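Local coordinates for protein nuclear receptor subfamily 0 group B member 1 (Mus musculus, PDB 3F5C) that acts as a transcriptional corepressor, a nuclear receptor without a DNA-binding domain that inhibits other nuclear receptors by forming heterodimers with them, at residues C53-S57 / L245-I250; V85-W89 / M256-L261; K47-V51 / F104-E108; G59-T63 / L92-L97. One frame throughout, in Å; residues are numbered along the deposited sequence.

Interaction 1: C53-S57 / L245-I250; sequences CEAAS and LFFRPI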
# COMPACT_ATOMS: atom_id res chain seq x y z
N CYS B 53 -30.79 -11.14 21.96
CA CYS B 53 -30.34 -12.23 21.12
C CYS B 53 -30.32 -11.79 19.68
O CYS B 53 -29.46 -12.23 18.91
CB CYS B 53 -31.24 -13.43 21.27
SG CYS B 53 -30.93 -14.32 22.77
N GLU B 54 -31.28 -10.93 19.33
CA GLU B 54 -31.34 -10.35 17.99
C GLU B 54 -30.18 -9.39 17.75
O GLU B 54 -29.47 -9.50 16.76
CB GLU B 54 -32.67 -9.64 17.76
CG GLU B 54 -32.67 -8.74 16.54
CD GLU B 54 -33.58 -7.54 16.72
OE1 GLU B 54 -33.34 -6.77 17.68
OE2 GLU B 54 -34.51 -7.36 15.90
N ALA B 55 -29.97 -8.47 18.67
CA ALA B 55 -28.85 -7.56 18.55
C ALA B 55 -27.53 -8.32 18.63
O ALA B 55 -26.52 -7.89 18.09
CB ALA B 55 -28.93 -6.52 19.62
N ALA B 56 -27.54 -9.45 19.31
CA ALA B 56 -26.32 -10.25 19.44
C ALA B 56 -26.03 -10.94 18.13
O ALA B 56 -24.90 -10.99 17.67
CB ALA B 56 -26.48 -11.27 20.55
N SER B 57 -27.09 -11.50 17.55
CA SER B 57 -27.01 -12.17 16.27
C SER B 57 -26.58 -11.21 15.16
O SER B 57 -25.74 -11.54 14.31
CB SER B 57 -28.36 -12.76 15.95
OG SER B 57 -28.31 -13.36 14.68
N LEU B 245 -25.97 -18.27 25.96
CA LEU B 245 -26.61 -17.08 26.47
C LEU B 245 -27.36 -16.32 25.37
O LEU B 245 -28.49 -15.85 25.58
CB LEU B 245 -25.54 -16.20 27.10
CG LEU B 245 -26.01 -14.82 27.51
CD1 LEU B 245 -27.12 -14.94 28.48
CD2 LEU B 245 -24.88 -14.03 28.11
N PHE B 246 -26.74 -16.20 24.20
CA PHE B 246 -27.22 -15.31 23.13
C PHE B 246 -27.88 -16.02 21.98
O PHE B 246 -28.81 -15.50 21.38
CB PHE B 246 -26.06 -14.51 22.56
CG PHE B 246 -25.54 -13.49 23.48
CD1 PHE B 246 -24.24 -13.56 23.94
CD2 PHE B 246 -26.34 -12.46 23.92
CE1 PHE B 246 -23.76 -12.62 24.79
CE2 PHE B 246 -25.85 -11.50 24.77
CZ PHE B 246 -24.57 -11.59 25.21
N PHE B 247 -27.38 -17.20 21.64
CA PHE B 247 -27.80 -17.83 20.42
C PHE B 247 -28.76 -19.00 20.56
O PHE B 247 -29.63 -19.17 19.71
CB PHE B 247 -26.59 -18.21 19.57
CG PHE B 247 -25.83 -17.03 19.05
CD1 PHE B 247 -24.79 -16.49 19.77
CD2 PHE B 247 -26.20 -16.42 17.87
CE1 PHE B 247 -24.11 -15.39 19.30
CE2 PHE B 247 -25.52 -15.31 17.39
CZ PHE B 247 -24.48 -14.79 18.11
N ARG B 248 -28.65 -19.80 21.62
CA ARG B 248 -29.48 -20.99 21.74
C ARG B 248 -30.96 -20.68 21.58
O ARG B 248 -31.68 -21.46 20.96
CB ARG B 248 -29.23 -21.76 23.02
CG ARG B 248 -28.04 -22.69 22.92
CD ARG B 248 -28.21 -23.72 21.81
NE ARG B 248 -26.96 -24.43 21.55
CZ ARG B 248 -26.80 -25.34 20.59
NH1 ARG B 248 -27.81 -25.64 19.79
NH2 ARG B 248 -25.62 -25.93 20.42
N PRO B 249 -31.41 -19.54 22.12
CA PRO B 249 -32.81 -19.14 21.93
C PRO B 249 -33.24 -19.13 20.44
O PRO B 249 -34.33 -19.60 20.10
CB PRO B 249 -32.83 -17.72 22.49
CG PRO B 249 -31.70 -17.67 23.46
CD PRO B 249 -30.65 -18.59 22.95
N ILE B 250 -32.37 -18.61 19.58
CA ILE B 250 -32.60 -18.48 18.15
C ILE B 250 -32.16 -19.72 17.38
O ILE B 250 -32.96 -20.38 16.72
CB ILE B 250 -31.76 -17.36 17.58
CG1 ILE B 250 -32.00 -16.09 18.35
CG2 ILE B 250 -32.12 -17.14 16.17
CD1 ILE B 250 -31.16 -14.97 17.82
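Helices 49-68 and 241-251 cross here steeply, their local axes 105° apart and 8.7 Å from each other at closest approach. The first helix meets the second partly through two small side chains, Cys-53 and Ala-56. Cys-53, in the m rotamer, brings SG 3.5 Å from Pro-249 CG, on the proline ring; the nearest CA pair, Cys-53 CA and Phe-246 CA, is 4.8 Å apart. Ala-56 points its methyl group at the partner helix, where CB packs 3.6 Å from Phe-246 CD2. The two phenylalanines share the m rotamer, yet Phe-246 and Phe-247 are successive residues and so reach different parts of the first helix. Although its CA-to-CB bond is directed sideways, Phe-247 brings the end of its ring closer, placing CE2 3.7 Å from Ser-57 CA and CZ 3.8 Å from Ala-56 O. Ile-250 extends its m,t side chain toward the first helix; its CD1 lies 3.8 Å from Cys-53 CB, 3.4 Å from Cys-53 O and 4.0 Å from Ser-57 CB. The contact is therefore mainly apolar packing, with Ile-250 at its exposed margin and Ala-56 and the phenylalanines buried. Helix 78-99 packs against the same aromatic pair, Met-94 touching Phe-246 and Leu-93 touching Phe-247, so that three helices of the ligand-binding domain converge at this crossing.

Interaction 2: V85-W89 / M256-L261; sequences VRSCW and MDDMML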
# COMPACT_ATOMS: atom_id res chain seq x y z
N VAL B 85 -11.76 -18.76 12.21
CA VAL B 85 -13.10 -18.37 12.58
C VAL B 85 -13.77 -19.32 13.59
O VAL B 85 -14.51 -18.90 14.47
CB VAL B 85 -13.91 -18.28 11.32
CG1 VAL B 85 -15.25 -17.70 11.62
CG2 VAL B 85 -13.16 -17.42 10.32
N ARG B 86 -13.52 -20.61 13.49
CA ARG B 86 -14.18 -21.53 14.39
C ARG B 86 -13.71 -21.35 15.82
O ARG B 86 -14.23 -22.00 16.73
CB ARG B 86 -14.01 -22.98 13.92
CG ARG B 86 -14.91 -23.30 12.74
CD ARG B 86 -15.18 -24.78 12.56
NE ARG B 86 -16.28 -24.97 11.62
CZ ARG B 86 -16.66 -26.15 11.13
NH1 ARG B 86 -16.01 -27.25 11.47
NH2 ARG B 86 -17.68 -26.22 10.28
N SER B 87 -12.74 -20.46 16.03
CA SER B 87 -12.27 -20.19 17.38
C SER B 87 -12.53 -18.76 17.78
O SER B 87 -13.22 -18.49 18.77
CB SER B 87 -10.78 -20.50 17.50
OG SER B 87 -10.53 -21.79 16.98
N CYS B 88 -11.98 -17.86 16.99
CA CYS B 88 -11.99 -16.45 17.31
C CYS B 88 -13.39 -15.84 17.31
O CYS B 88 -13.59 -14.77 17.85
CB CYS B 88 -11.11 -15.70 16.31
SG CYS B 88 -9.45 -16.37 16.20
N TRP B 89 -14.36 -16.54 16.74
CA TRP B 89 -15.70 -15.97 16.58
C TRP B 89 -16.29 -15.53 17.91
O TRP B 89 -16.99 -14.53 18.00
CB TRP B 89 -16.65 -16.94 15.87
CG TRP B 89 -17.15 -18.03 16.69
CD1 TRP B 89 -16.74 -19.34 16.69
CD2 TRP B 89 -18.19 -17.94 17.64
NE1 TRP B 89 -17.46 -20.06 17.61
CE2 TRP B 89 -18.36 -19.22 18.21
CE3 TRP B 89 -18.99 -16.88 18.09
CZ2 TRP B 89 -19.31 -19.47 19.20
CZ3 TRP B 89 -19.93 -17.13 19.08
CH2 TRP B 89 -20.08 -18.41 19.62
N MET B 256 -22.84 -24.52 16.40
CA MET B 256 -22.39 -23.20 16.05
C MET B 256 -21.29 -23.30 15.00
O MET B 256 -21.14 -22.44 14.15
CB MET B 256 -21.87 -22.47 17.28
CG MET B 256 -21.51 -21.04 17.02
SD MET B 256 -22.95 -19.97 17.09
CE MET B 256 -23.59 -20.11 15.44
N ASP B 257 -20.55 -24.39 15.05
CA ASP B 257 -19.42 -24.59 14.17
C ASP B 257 -19.90 -24.89 12.75
O ASP B 257 -19.21 -24.60 11.78
CB ASP B 257 -18.55 -25.72 14.70
CG ASP B 257 -18.11 -25.49 16.12
OD1 ASP B 257 -17.94 -24.31 16.51
OD2 ASP B 257 -17.92 -26.48 16.86
N ASP B 258 -21.08 -25.47 12.63
CA ASP B 258 -21.66 -25.71 11.31
C ASP B 258 -22.06 -24.36 10.73
O ASP B 258 -21.89 -24.09 9.53
CB ASP B 258 -22.90 -26.62 11.41
CG ASP B 258 -22.62 -27.92 12.15
OD1 ASP B 258 -21.52 -28.07 12.71
OD2 ASP B 258 -23.52 -28.79 12.20
N MET B 259 -22.60 -23.51 11.59
CA MET B 259 -23.07 -22.21 11.19
C MET B 259 -21.93 -21.45 10.52
O MET B 259 -22.10 -20.95 9.44
CB MET B 259 -23.59 -21.45 12.40
CG MET B 259 -24.38 -20.20 12.05
SD MET B 259 -26.09 -20.58 11.69
CE MET B 259 -26.37 -21.58 13.12
N MET B 260 -20.77 -21.38 11.17
CA MET B 260 -19.64 -20.61 10.62
C MET B 260 -19.41 -20.90 9.16
O MET B 260 -19.26 -19.99 8.37
CB MET B 260 -18.34 -20.85 11.39
CG MET B 260 -18.48 -20.72 12.88
SD MET B 260 -19.55 -19.36 13.31
CE MET B 260 -18.49 -18.05 12.78
N LEU B 261 -19.39 -22.17 8.79
CA LEU B 261 -19.15 -22.57 7.42
C LEU B 261 -20.18 -21.92 6.48
O LEU B 261 -19.84 -21.28 5.48
CB LEU B 261 -19.16 -24.10 7.30
CG LEU B 261 -18.89 -24.66 5.90
CD1 LEU B 261 -17.64 -24.03 5.28
CD2 LEU B 261 -18.78 -26.17 5.94
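The AF-2 motif, the C-terminal activation-function element of nuclear receptor ligand-binding domains, begins within the segment 256-261 and is held here against helix 78-99; Met-259, Met-260 and Leu-261 belong to it. Two Met-aromatic contacts form on the indole of Trp-89. Met-256 SD lies over its face, 4.5 Å from the centroid of the six-membered ring, while Met-260 SD stands 4.5 Å from the centroid of the five-membered ring, also over the face. One helical turn separates the two methionines, which lets both sulfurs sit above the same indole. Apolar packing reinforces them: Met-256 CG is 3.5 Å from Trp-89 CZ2, and the terminal methyl CE of Met-260 packs against both Val-85 CG1 (3.5 Å) and Trp-89 CB (3.8 Å). Where the contact is partly exposed, the long side chain of Arg-86 enters as a knob among Asp-257, Asp-258, Met-260 and Leu-261. Its guanidinium approaches the helix backbone, with Arg-86 NH2 2.7 Å and Arg-86 NE 3.0 Å from Asp-257 O. The local axes are 113° apart in direction and approach to 9.9 Å, so the short helix 256-263 runs across helix 78-99. Helix 241-251 adjoins both partners: Val-242 and Thr-243 touch Trp-89, and Ile-251 touches Met-256, while Leu-264 packs on Val-85.

Interaction 3: K47-V51 / F104-E108; sequences KDPQV and FEMME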
# COMPACT_ATOMS: atom_id res chain seq x y z
N LYS B 47 -37.24 -6.01 28.48
CA LYS B 47 -36.80 -7.39 28.77
C LYS B 47 -35.51 -7.79 28.04
O LYS B 47 -34.84 -6.94 27.46
CB LYS B 47 -37.93 -8.39 28.50
CG LYS B 47 -38.86 -8.61 29.69
CD LYS B 47 -39.32 -7.29 30.32
CE LYS B 47 -40.16 -7.55 31.57
NZ LYS B 47 -40.45 -6.32 32.36
N ASP B 48 -35.16 -9.08 28.07
CA ASP B 48 -33.84 -9.50 27.62
C ASP B 48 -33.87 -10.36 26.37
O ASP B 48 -33.14 -10.11 25.44
CB ASP B 48 -33.07 -10.29 28.72
CG ASP B 48 -33.50 -9.95 30.09
OD1 ASP B 48 -33.75 -8.76 30.37
OD2 ASP B 48 -33.55 -10.89 30.89
N PRO B 49 -34.60 -11.47 26.42
CA PRO B 49 -34.34 -12.61 25.52
C PRO B 49 -34.33 -12.30 24.02
O PRO B 49 -33.28 -12.41 23.39
CB PRO B 49 -35.46 -13.59 25.89
CG PRO B 49 -35.69 -13.33 27.33
CD PRO B 49 -35.53 -11.84 27.50
N GLN B 50 -35.47 -11.97 23.44
CA GLN B 50 -35.56 -11.97 21.99
C GLN B 50 -34.74 -10.83 21.45
O GLN B 50 -34.02 -10.99 20.47
CB GLN B 50 -37.00 -11.84 21.55
CG GLN B 50 -37.79 -10.86 22.37
CD GLN B 50 -38.04 -11.37 23.75
OE1 GLN B 50 -37.82 -10.67 24.74
NE2 GLN B 50 -38.48 -12.62 23.84
N VAL B 51 -34.85 -9.67 22.11
CA VAL B 51 -34.20 -8.47 21.60
C VAL B 51 -32.68 -8.52 21.67
O VAL B 51 -32.00 -8.24 20.68
CB VAL B 51 -34.67 -7.22 22.30
CG1 VAL B 51 -33.72 -6.11 22.01
CG2 VAL B 51 -36.03 -6.88 21.82
N PHE B 104 -27.03 -5.03 28.09
CA PHE B 104 -27.96 -6.07 28.45
C PHE B 104 -27.85 -6.40 29.95
O PHE B 104 -26.81 -6.15 30.58
CB PHE B 104 -27.70 -7.32 27.62
CG PHE B 104 -26.63 -8.22 28.19
CD1 PHE B 104 -26.97 -9.30 29.01
CD2 PHE B 104 -25.29 -7.98 27.92
CE1 PHE B 104 -25.99 -10.13 29.54
CE2 PHE B 104 -24.30 -8.80 28.45
CZ PHE B 104 -24.65 -9.88 29.26
N GLU B 105 -28.94 -6.94 30.50
CA GLU B 105 -28.98 -7.42 31.88
C GLU B 105 -29.98 -8.56 31.92
O GLU B 105 -31.13 -8.40 31.52
CB GLU B 105 -29.34 -6.29 32.87
CG GLU B 105 -30.46 -5.34 32.42
CD GLU B 105 -31.84 -5.73 32.95
OE1 GLU B 105 -31.90 -6.46 33.96
OE2 GLU B 105 -32.86 -5.29 32.38
N MET B 106 -29.55 -9.73 32.37
CA MET B 106 -30.45 -10.88 32.38
C MET B 106 -30.65 -11.32 33.80
O MET B 106 -29.78 -11.97 34.35
CB MET B 106 -29.89 -12.05 31.53
CG MET B 106 -30.93 -12.73 30.58
SD MET B 106 -32.13 -13.84 31.38
CE MET B 106 -33.29 -14.05 30.04
N MET B 107 -31.79 -10.94 34.39
CA MET B 107 -32.21 -11.41 35.71
C MET B 107 -32.62 -12.87 35.63
O MET B 107 -32.96 -13.37 34.55
CB MET B 107 -33.38 -10.59 36.27
CG MET B 107 -34.76 -11.17 35.98
SD MET B 107 -35.18 -11.17 34.22
CE MET B 107 -36.62 -12.25 34.19
N GLU B 108 -32.58 -13.57 36.75
CA GLU B 108 -32.89 -14.99 36.74
C GLU B 108 -33.92 -15.32 37.82
O GLU B 108 -33.79 -16.31 38.54
CB GLU B 108 -31.61 -15.85 36.84
CG GLU B 108 -31.53 -16.98 35.78
CD GLU B 108 -31.58 -16.45 34.33
OE1 GLU B 108 -30.92 -15.44 34.05
OE2 GLU B 108 -32.27 -17.02 33.45
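Asp-48 directs its carboxylate into the extended chain at 104-108, overlapping the backbone of Glu-105 and the side chains of Met-106 and Met-107. Its OD2 lies 3.2 Å from Met-106 CG and 3.7 Å from Met-107 SD, and the residue is buried although most of its surroundings are open to solvent. The electrostatics are not favourable in the model: Asp-48 OD1 is 2.9 Å from Glu-105 O, two acceptors facing each other, and Asp-48 OD1 is 4.1 Å from Glu-105 OE2, a pair of like charges. What joins the segments is chiefly van der Waals contact. Beside the carboxylate, the methyl CE of Met-106 rests 3.7 Å from CG of the Pro-49 ring, the one apolar side-chain pair. Both methionines begin sideways and bring their ends nearer, Met-106 reaching Pro-49 while the sulfur of Met-107 comes beside Asp-48 OD2. The closest CA atoms, those of Asp-48 and Met-106, are 6.0 Å apart. This is a small surface contact, burying 198 Å² in all and far from the AF-2 motif. It places the start of helix 49-68, which Pro-49 opens, beside the loop that leaves helix 78-99 and leads on toward helix 155-168.

Interaction 4: G59-T63 / L92-L97; sequences GLLKT and LLMLEL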
# COMPACT_ATOMS: atom_id res chain seq x y z
N GLY B 59 -24.78 -8.71 15.63
CA GLY B 59 -23.37 -8.52 15.92
C GLY B 59 -22.51 -9.59 15.28
O GLY B 59 -21.44 -9.29 14.79
N LEU B 60 -22.98 -10.83 15.27
CA LEU B 60 -22.22 -11.93 14.68
C LEU B 60 -22.00 -11.71 13.18
O LEU B 60 -20.90 -11.93 12.66
CB LEU B 60 -22.95 -13.25 14.89
CG LEU B 60 -22.09 -14.50 15.04
CD1 LEU B 60 -22.92 -15.76 14.92
CD2 LEU B 60 -21.04 -14.52 13.98
N LEU B 61 -23.04 -11.29 12.48
CA LEU B 61 -22.90 -11.01 11.06
C LEU B 61 -21.81 -9.96 10.83
O LEU B 61 -20.87 -10.19 10.07
CB LEU B 61 -24.24 -10.57 10.46
CG LEU B 61 -25.19 -11.66 9.99
CD1 LEU B 61 -25.19 -12.82 10.90
CD2 LEU B 61 -26.57 -11.11 9.94
N LYS B 62 -21.96 -8.80 11.48
CA LYS B 62 -21.03 -7.70 11.30
C LYS B 62 -19.62 -8.16 11.54
O LYS B 62 -18.68 -7.66 10.93
CB LYS B 62 -21.36 -6.53 12.23
CG LYS B 62 -22.74 -5.93 12.04
CD LYS B 62 -22.93 -4.69 12.91
CE LYS B 62 -24.36 -4.14 12.85
NZ LYS B 62 -25.35 -5.00 13.57
N THR B 63 -19.47 -9.13 12.44
CA THR B 63 -18.16 -9.63 12.82
C THR B 63 -17.57 -10.36 11.63
O THR B 63 -16.46 -10.05 11.19
CB THR B 63 -18.24 -10.61 13.99
OG1 THR B 63 -18.74 -9.93 15.14
CG2 THR B 63 -16.89 -11.15 14.34
N LEU B 92 -14.18 -12.35 19.22
CA LEU B 92 -14.50 -11.31 18.26
C LEU B 92 -15.90 -10.77 18.41
O LEU B 92 -16.09 -9.57 18.30
CB LEU B 92 -14.36 -11.86 16.85
CG LEU B 92 -12.94 -12.15 16.38
CD1 LEU B 92 -12.97 -12.66 14.96
CD2 LEU B 92 -12.09 -10.92 16.46
N LEU B 93 -16.88 -11.65 18.61
CA LEU B 93 -18.23 -11.19 18.87
C LEU B 93 -18.26 -10.30 20.09
O LEU B 93 -18.90 -9.26 20.08
CB LEU B 93 -19.13 -12.37 19.14
CG LEU B 93 -20.60 -12.21 18.77
CD1 LEU B 93 -21.44 -13.08 19.68
CD2 LEU B 93 -21.01 -10.80 18.92
N MET B 94 -17.55 -10.69 21.13
CA MET B 94 -17.53 -9.94 22.38
C MET B 94 -16.94 -8.56 22.15
O MET B 94 -17.36 -7.55 22.71
CB MET B 94 -16.71 -10.69 23.42
CG MET B 94 -17.41 -11.90 23.99
SD MET B 94 -19.04 -11.48 24.61
CE MET B 94 -20.07 -12.09 23.28
N LEU B 95 -15.92 -8.54 21.33
CA LEU B 95 -15.22 -7.32 21.01
C LEU B 95 -16.15 -6.36 20.22
O LEU B 95 -16.10 -5.15 20.39
CB LEU B 95 -13.98 -7.71 20.23
CG LEU B 95 -12.72 -6.94 20.55
CD1 LEU B 95 -12.82 -6.38 21.92
CD2 LEU B 95 -11.52 -7.85 20.40
N GLU B 96 -17.00 -6.91 19.37
CA GLU B 96 -17.96 -6.10 18.62
C GLU B 96 -19.02 -5.54 19.52
O GLU B 96 -19.34 -4.36 19.45
CB GLU B 96 -18.65 -6.92 17.54
CG GLU B 96 -17.93 -6.88 16.22
CD GLU B 96 -17.95 -5.50 15.61
OE1 GLU B 96 -18.87 -4.72 15.95
OE2 GLU B 96 -17.05 -5.20 14.78
N LEU B 97 -19.58 -6.39 20.37
CA LEU B 97 -20.68 -5.98 21.23
C LEU B 97 -20.26 -4.88 22.22
O LEU B 97 -21.03 -3.98 22.55
CB LEU B 97 -21.24 -7.20 21.96
CG LEU B 97 -21.73 -8.31 21.04
CD1 LEU B 97 -22.18 -9.51 21.85
CD2 LEU B 97 -22.84 -7.85 20.09
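Van der Waals packing accounts for the contact between helices 49-68 and 78-99. Gly-59 is central to it: without a side chain, it lets Leu-93 CD2 come within 4.1 Å of Gly-59 C and Leu-97 CD2 within 4.3 Å of Gly-59 CA. A CB here would point at the partner and clash with Leu-97 CD2. Leu-93 CD2 also lies 4.1 Å from Leu-60 N, so the leucine packs on the backbone of the first helix. A turn farther on, Thr-63 points toward the second helix, its CG2 3.6 Å from Leu-92 CB and its OG1 3.3 Å from Glu-96 CG.

Hydrogen bonding stays within each helix. Thr-63 OG1 donates to Gly-59 O at 2.8 Å, and Thr-63 N reaches the same Gly-59 O at 3.1 Å; turning its hydroxyl back on its own helix leaves Thr-63 to meet its neighbour through packing. As for charge, Glu-96 has a long, weak ion pair with Lys-180 of helix 173-184.

The local axes lie 9.1 Å apart with directions differing by 109°. This close crossing at Gly-59, deep in the interior, joins two layers of the mainly helical three-layer sandwich of nuclear receptor ligand-binding domains, modelled here without strands.

From the N terminus of the modelled chain, helix 49-68 contributes to three contacts in turn: its start to interaction 3, 53-57 to interaction 1 and 59-63 to interaction 4. Helix 78-99 then supplies 85-89 to interaction 2 and 92-97, which closes interaction 4, the shortest loop. The segment 104-108 closes interaction 3 around it. Helix 241-251 later closes interaction 1, which also encloses interaction 4, and helix 256-263 closes interaction 2. Interactions 1, 2 and 3 cross one another pairwise, and interaction 2 crosses 4. Interaction 1 touches both 3, through Phe-104, and 4, thereby joining helices 49-68, 78-99 and 241-251, while interaction 2 adds helix 256-263.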